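Local atomic coordinates of ferric vibriobactin ABC transporter, periplasmic ferric vibriobactin-binding protein (Vibrio cholerae, PDB entry 3R5S), a protein that probably binds the ferric siderophore vibriobactin in the periplasm and delivers it to an ABC transporter for iron uptake. Residues Lys24-Thr29 / Ala42-Ser47; Arg164-Ser169 / Glu228-Ile233. All coordinates share one frame; numbering follows the deposited sequence.

How the contacts relate
A periplasmic binding protein of this family is built from two lobes, each with its own beta sheet, and the two contacts sample one sheet apiece. Contact 1 (24-29 with 42-47) pairs neighbouring strands of the five-stranded parallel sheet; contact 2 (164-169 with 228-233) pairs the central strand 165-169 of the mixed sheet with its parallel neighbour 229-232. The first closes along the chain before the second opens. Their centres lie about 36 Å apart on opposite sides of the chain's centre, with about 22 Å between nearest atoms. The strand order 3-2-1-4-5 recurs in both sheets, although the first is all parallel and the second mixed. Each contact thus lies in the core of one lobe, as in relatives that hold their ligand between the two.

Contact 1 of 2, residues Lys24-Thr29 / Ala42-Ser47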
loop_
_atom_site.group_PDB
_atom_site.type_symbol
_atom_site.label_atom_id
_atom_site.label_comp_id
_atom_site.label_asym_id
_atom_site.label_seq_id
_atom_site.Cartn_x
_atom_site.Cartn_y
_atom_site.Cartn_z
ATOM N N LYS A 24 -14.083 -19.253 -5.681
ATOM C CA LYS A 24 -13.204 -19.394 -6.829
ATOM C C LYS A 24 -13.462 -18.303 -7.867
ATOM O O LYS A 24 -12.821 -18.274 -8.911
ATOM C CB LYS A 24 -13.390 -20.770 -7.468
ATOM C CG LYS A 24 -12.998 -21.940 -6.572
ATOM C CD LYS A 24 -11.525 -21.889 -6.201
ATOM C CE LYS A 24 -11.122 -23.121 -5.415
ATOM N NZ LYS A 24 -9.642 -23.217 -5.339
ATOM N N ARG A 25 -14.402 -17.408 -7.575
ATOM C CA ARG A 25 -14.739 -16.314 -8.480
ATOM C C ARG A 25 -14.902 -15.026 -7.671
ATOM O O ARG A 25 -16.011 -14.558 -7.414
ATOM C CB ARG A 25 -16.008 -16.629 -9.279
ATOM C CG ARG A 25 -15.835 -17.752 -10.303
ATOM C CD ARG A 25 -17.110 -17.980 -11.121
ATOM N NE ARG A 25 -17.456 -16.849 -11.973
ATOM C CZ ARG A 25 -16.906 -16.604 -13.160
ATOM N NH1 ARG A 25 -15.972 -17.406 -13.648
ATOM N NH2 ARG A 25 -17.287 -15.546 -13.867
ATOM N N ILE A 26 -13.777 -14.479 -7.241
ATOM C CA ILE A 26 -13.777 -13.314 -6.367
ATOM C C ILE A 26 -13.885 -12.025 -7.175
ATOM O O ILE A 26 -13.111 -11.793 -8.096
ATOM C CB ILE A 26 -12.496 -13.303 -5.520
ATOM C CG1 ILE A 26 -12.405 -14.624 -4.738
ATOM C CG2 ILE A 26 -12.445 -12.078 -4.598
ATOM C CD1 ILE A 26 -11.084 -14.833 -4.076
ATOM N N LEU A 27 -14.855 -11.187 -6.834
ATOM C CA LEU A 27 -14.927 -9.865 -7.438
ATOM C C LEU A 27 -14.605 -8.795 -6.389
ATOM O O LEU A 27 -15.197 -8.778 -5.311
ATOM C CB LEU A 27 -16.306 -9.653 -8.073
ATOM C CG LEU A 27 -16.593 -8.295 -8.720
ATOM C CD1 LEU A 27 -17.577 -8.443 -9.871
ATOM C CD2 LEU A 27 -17.109 -7.314 -7.670
ATOM N N SER A 28 -13.644 -7.921 -6.687
ATOM C CA SER A 28 -13.340 -6.812 -5.777
ATOM C C SER A 28 -14.012 -5.506 -6.197
ATOM O O SER A 28 -13.880 -5.067 -7.345
ATOM C CB SER A 28 -11.837 -6.591 -5.650
ATOM O OG SER A 28 -11.593 -5.396 -4.916
ATOM N N THR A 29 -14.717 -4.889 -5.252
ATOM C CA THR A 29 -15.365 -3.594 -5.461
ATOM C C THR A 29 -14.448 -2.449 -5.036
ATOM O O THR A 29 -14.823 -1.276 -5.122
ATOM C CB THR A 29 -16.692 -3.466 -4.671
ATOM O OG1 THR A 29 -16.432 -3.474 -3.259
ATOM C CG2 THR A 29 -17.665 -4.590 -5.030
ATOM N N ALA A 42 -5.104 -14.936 -4.774
ATOM C CA ALA A 42 -6.526 -15.273 -4.712
ATOM C C ALA A 42 -7.123 -15.244 -6.109
ATOM O O ALA A 42 -6.666 -14.479 -6.968
ATOM C CB ALA A 42 -7.261 -14.310 -3.797
ATOM N N PRO A 43 -8.140 -16.092 -6.351
ATOM C CA PRO A 43 -8.829 -16.159 -7.649
ATOM C C PRO A 43 -9.755 -14.958 -7.902
ATOM O O PRO A 43 -10.984 -15.078 -7.866
ATOM C CB PRO A 43 -9.615 -17.473 -7.562
ATOM C CG PRO A 43 -9.844 -17.687 -6.100
ATOM C CD PRO A 43 -8.612 -17.127 -5.412
ATOM N N VAL A 44 -9.145 -13.805 -8.152
ATOM C CA VAL A 44 -9.874 -12.586 -8.488
ATOM C C VAL A 44 -10.181 -12.550 -9.978
ATOM O O VAL A 44 -9.274 -12.599 -10.814
ATOM C CB VAL A 44 -9.059 -11.332 -8.128
ATOM C CG1 VAL A 44 -9.851 -10.067 -8.446
ATOM C CG2 VAL A 44 -8.685 -11.358 -6.664
ATOM N N ILE A 45 -11.464 -12.466 -10.312
ATOM C CA ILE A 45 -11.893 -12.501 -11.706
ATOM C C ILE A 45 -12.174 -11.102 -12.247
ATOM O O ILE A 45 -12.156 -10.889 -13.462
ATOM C CB ILE A 45 -13.159 -13.340 -11.875
ATOM C CG1 ILE A 45 -14.285 -12.738 -11.035
ATOM C CG2 ILE A 45 -12.882 -14.794 -11.485
ATOM C CD1 ILE A 45 -15.671 -13.142 -11.461
ATOM N N ALA A 46 -12.441 -10.157 -11.345
ATOM C CA ALA A 46 -12.727 -8.784 -11.743
ATOM C C ALA A 46 -12.487 -7.816 -10.589
ATOM O O ALA A 46 -12.632 -8.179 -9.422
ATOM C CB ALA A 46 -14.166 -8.678 -12.235
ATOM N N SER A 47 -12.119 -6.587 -10.926
ATOM C CA SER A 47 -11.882 -5.558 -9.923
ATOM C C SER A 47 -12.350 -4.213 -10.427
ATOM O O SER A 47 -12.125 -3.861 -11.594
ATOM C CB SER A 47 -10.384 -5.450 -9.605
ATOM O OG SER A 47 -10.128 -4.368 -8.727
#
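A classic beta-alpha-beta crossover brings Ile26 beside Val44: strand 26-28 leads through helix 31-39 into strand 44-49, and the two strands run parallel. Ile26 bonds through both its backbone N and its O, the N donating to Pro43 O (2.9 Å) and the O accepting from Ile45 N (2.8 Å), both in the carbonyl plane. Beyond this the register slips by one residue, a beta bulge, before Ser28 N bonds to Ala46 O at 2.9 Å. Pro43 centres an inverse gamma turn, and its ring packs on Ile26, whose CD1 lies 3.6 Å from Pro43 CD and 3.9 Å from Ala42 CB. Within the bulge, Ile45 holds CG1 between its backbone N and carbonyl carbon (chi1 60°). That carries CD1 over one face of the Arg25 guanidinium, 3.8 Å from Arg25 NH2, while Arg25 NE and NH2 bond to the carbonyls of Gln86 and Glu85. Ser28 OG and Ser47 OG both bond to Thr34 OG1, tying the two strands to the crossover helix. On that face Leu37 covers Ile26, Ser28 and Val44; on the other, Leu27 and Ala46 meet Leu71 of strand 69-73. Strand 89-93 flanks 26-28 along its remaining edge.

Contact 2 of 2, residues Arg164-Ser169 / Glu228-Ile233; sequences RANIVS and ETTFLI
Ile167 and Ile233 meet in the close-packed half of a parallel strand pair, central strand 165-169 of the mixed five-stranded sheet beside 229-232, where Ile167 CG2 comes within 3.6 Å of Ile233 CD1. Ile233 turns CG1 anti to its carbonyl carbon (chi1 -68°), and chi2 of -48° then brings CD1 to its neighbour. On the same face the Phe231 ring takes Ala165 CB at its edge, near the ring plane, at 3.9 Å from Phe231 CE2, while Leu190 of helix 185-192 touches both Ile167 and Phe231. On the opposite face, beside Thr230, Val168 and Leu232 lie side by side and point the same way, Val168 CB 4.0 Å from Leu232 CD2, with Ala240 and Phe243 of helix 237-244 against Leu232. Between these layers the backbones are laced in regular parallel register: Asn166 N to Thr229 O, Phe231 N to Asn166 O, Val168 N to Phe231 O and Ile233 N to Val168 O.

The 164/228 end is more polar and partly exposed. There Thr229 N reaches Arg164 O only weakly (3.1 Å, 133° at the hydrogen), and a water donates to that same oxygen at 2.6 Å while accepting from Thr229 OG1. Glu228, bent at chi2, swings its carboxylate back so that Arg164 N points almost straight at Glu228 OE1 (2.9 Å), meeting it from above the carboxylate plane. Lys162 forms a salt bridge with the other oxygen, OE2. The carboxylate thus joins a backbone N-H to a lysine, which would probably stabilise its negative charge, and water and acid together complete the pairing where the regular ladder weakens.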
loop_
_atom_site.group_PDB
_atom_site.type_symbol
_atom_site.label_atom_id
_atom_site.label_comp_id
_atom_site.label_asym_id
_atom_site.label_seq_id
_atom_site.Cartn_x
_atom_site.Cartn_y
_atom_site.Cartn_z
ATOM N N ARG A 164 20.209 9.426 10.271
ATOM C CA ARG A 164 18.786 9.130 10.189
ATOM C C ARG A 164 18.207 9.597 8.874
ATOM O O ARG A 164 18.850 10.333 8.118
ATOM C CB ARG A 164 18.028 9.814 11.327
ATOM C CG ARG A 164 18.408 9.322 12.716
ATOM C CD ARG A 164 17.706 10.156 13.771
ATOM N NE ARG A 164 18.096 11.557 13.668
ATOM C CZ ARG A 164 17.467 12.556 14.276
ATOM N NH1 ARG A 164 16.394 12.314 15.025
ATOM N NH2 ARG A 164 17.899 13.804 14.122
ATOM N N ALA A 165 16.976 9.165 8.619
ATOM C CA ALA A 165 16.237 9.611 7.457
ATOM C C ALA A 165 14.856 10.057 7.896
ATOM O O ALA A 165 14.344 9.606 8.920
ATOM C CB ALA A 165 16.120 8.481 6.451
ATOM N N ASN A 166 14.245 10.936 7.115
ATOM C CA ASN A 166 12.829 11.203 7.297
ATOM C C ASN A 166 12.077 10.846 6.029
ATOM O O ASN A 166 12.693 10.625 4.979
ATOM C CB ASN A 166 12.555 12.644 7.773
ATOM C CG ASN A 166 13.375 13.677 7.030
ATOM O OD1 ASN A 166 14.081 14.493 7.645
ATOM N ND2 ASN A 166 13.295 13.651 5.710
ATOM N N ILE A 167 10.756 10.743 6.149
ATOM C CA ILE A 167 9.889 10.369 5.042
ATOM C C ILE A 167 8.858 11.467 4.847
ATOM O O ILE A 167 7.980 11.675 5.683
ATOM C CB ILE A 167 9.178 9.021 5.322
ATOM C CG1 ILE A 167 10.211 7.937 5.619
ATOM C CG2 ILE A 167 8.272 8.629 4.151
ATOM C CD1 ILE A 167 9.596 6.620 6.120
ATOM N N VAL A 168 8.971 12.177 3.734
ATOM C CA VAL A 168 8.189 13.385 3.536
ATOM C C VAL A 168 7.279 13.286 2.324
ATOM O O VAL A 168 7.652 12.710 1.302
ATOM C CB VAL A 168 9.123 14.611 3.378
ATOM C CG1 VAL A 168 8.326 15.856 3.010
ATOM C CG2 VAL A 168 9.914 14.829 4.650
ATOM N N SER A 169 6.078 13.843 2.458
ATOM C CA SER A 169 5.184 14.038 1.333
ATOM C C SER A 169 5.191 15.529 1.035
ATOM O O SER A 169 4.572 16.305 1.753
ATOM C CB SER A 169 3.770 13.577 1.683
ATOM O OG SER A 169 2.919 13.616 0.544
ATOM N N GLU A 228 19.656 13.450 8.106
ATOM C CA GLU A 228 20.670 13.585 7.073
ATOM C C GLU A 228 20.182 13.074 5.722
ATOM O O GLU A 228 20.775 13.377 4.681
ATOM C CB GLU A 228 21.939 12.850 7.498
ATOM C CG GLU A 228 22.614 13.443 8.742
ATOM C CD GLU A 228 22.209 12.756 10.041
ATOM O OE1 GLU A 228 21.104 12.182 10.105
ATOM O OE2 GLU A 228 23.007 12.784 11.005
ATOM N N THR A 229 19.088 12.321 5.729
ATOM C CA THR A 229 18.523 11.797 4.485
ATOM C C THR A 229 17.018 12.022 4.427
ATOM O O THR A 229 16.324 11.915 5.442
ATOM C CB THR A 229 18.819 10.288 4.340
ATOM O OG1 THR A 229 20.221 10.091 4.119
ATOM C CG2 THR A 229 18.034 9.666 3.184
ATOM N N THR A 230 16.507 12.331 3.240
ATOM C CA THR A 230 15.064 12.463 3.070
ATOM C C THR A 230 14.552 11.571 1.959
ATOM O O THR A 230 15.104 11.577 0.848
ATOM C CB THR A 230 14.659 13.901 2.718
ATOM O OG1 THR A 230 14.935 14.765 3.828
ATOM C CG2 THR A 230 13.177 13.949 2.373
ATOM N N PHE A 231 13.492 10.817 2.259
ATOM C CA PHE A 231 12.794 10.027 1.245
ATOM C C PHE A 231 11.454 10.666 0.936
ATOM O O PHE A 231 10.681 10.951 1.844
ATOM C CB PHE A 231 12.587 8.589 1.725
ATOM C CG PHE A 231 13.851 7.781 1.768
ATOM C CD1 PHE A 231 14.415 7.278 0.595
ATOM C CD2 PHE A 231 14.481 7.528 2.976
ATOM C CE1 PHE A 231 15.585 6.527 0.634
ATOM C CE2 PHE A 231 15.652 6.781 3.015
ATOM C CZ PHE A 231 16.199 6.280 1.849
ATOM N N LEU A 232 11.182 10.882 -0.350
ATOM C CA LEU A 232 10.001 11.617 -0.782
ATOM C C LEU A 232 8.899 10.719 -1.337
ATOM O O LEU A 232 9.111 9.963 -2.287
ATOM C CB LEU A 232 10.386 12.683 -1.816
ATOM C CG LEU A 232 11.339 13.770 -1.296
ATOM C CD1 LEU A 232 11.887 14.599 -2.441
ATOM C CD2 LEU A 232 10.611 14.653 -0.301
ATOM N N ILE A 233 7.727 10.815 -0.720
ATOM C CA ILE A 233 6.546 10.053 -1.101
ATOM C C ILE A 233 6.047 10.420 -2.497
ATOM O O ILE A 233 6.037 11.584 -2.863
ATOM C CB ILE A 233 5.394 10.307 -0.078
ATOM C CG1 ILE A 233 5.747 9.706 1.283
ATOM C CG2 ILE A 233 4.077 9.779 -0.580
ATOM C CD1 ILE A 233 6.246 8.281 1.208
HETATM O O HOH W 1 20.864 9.356 6.769
#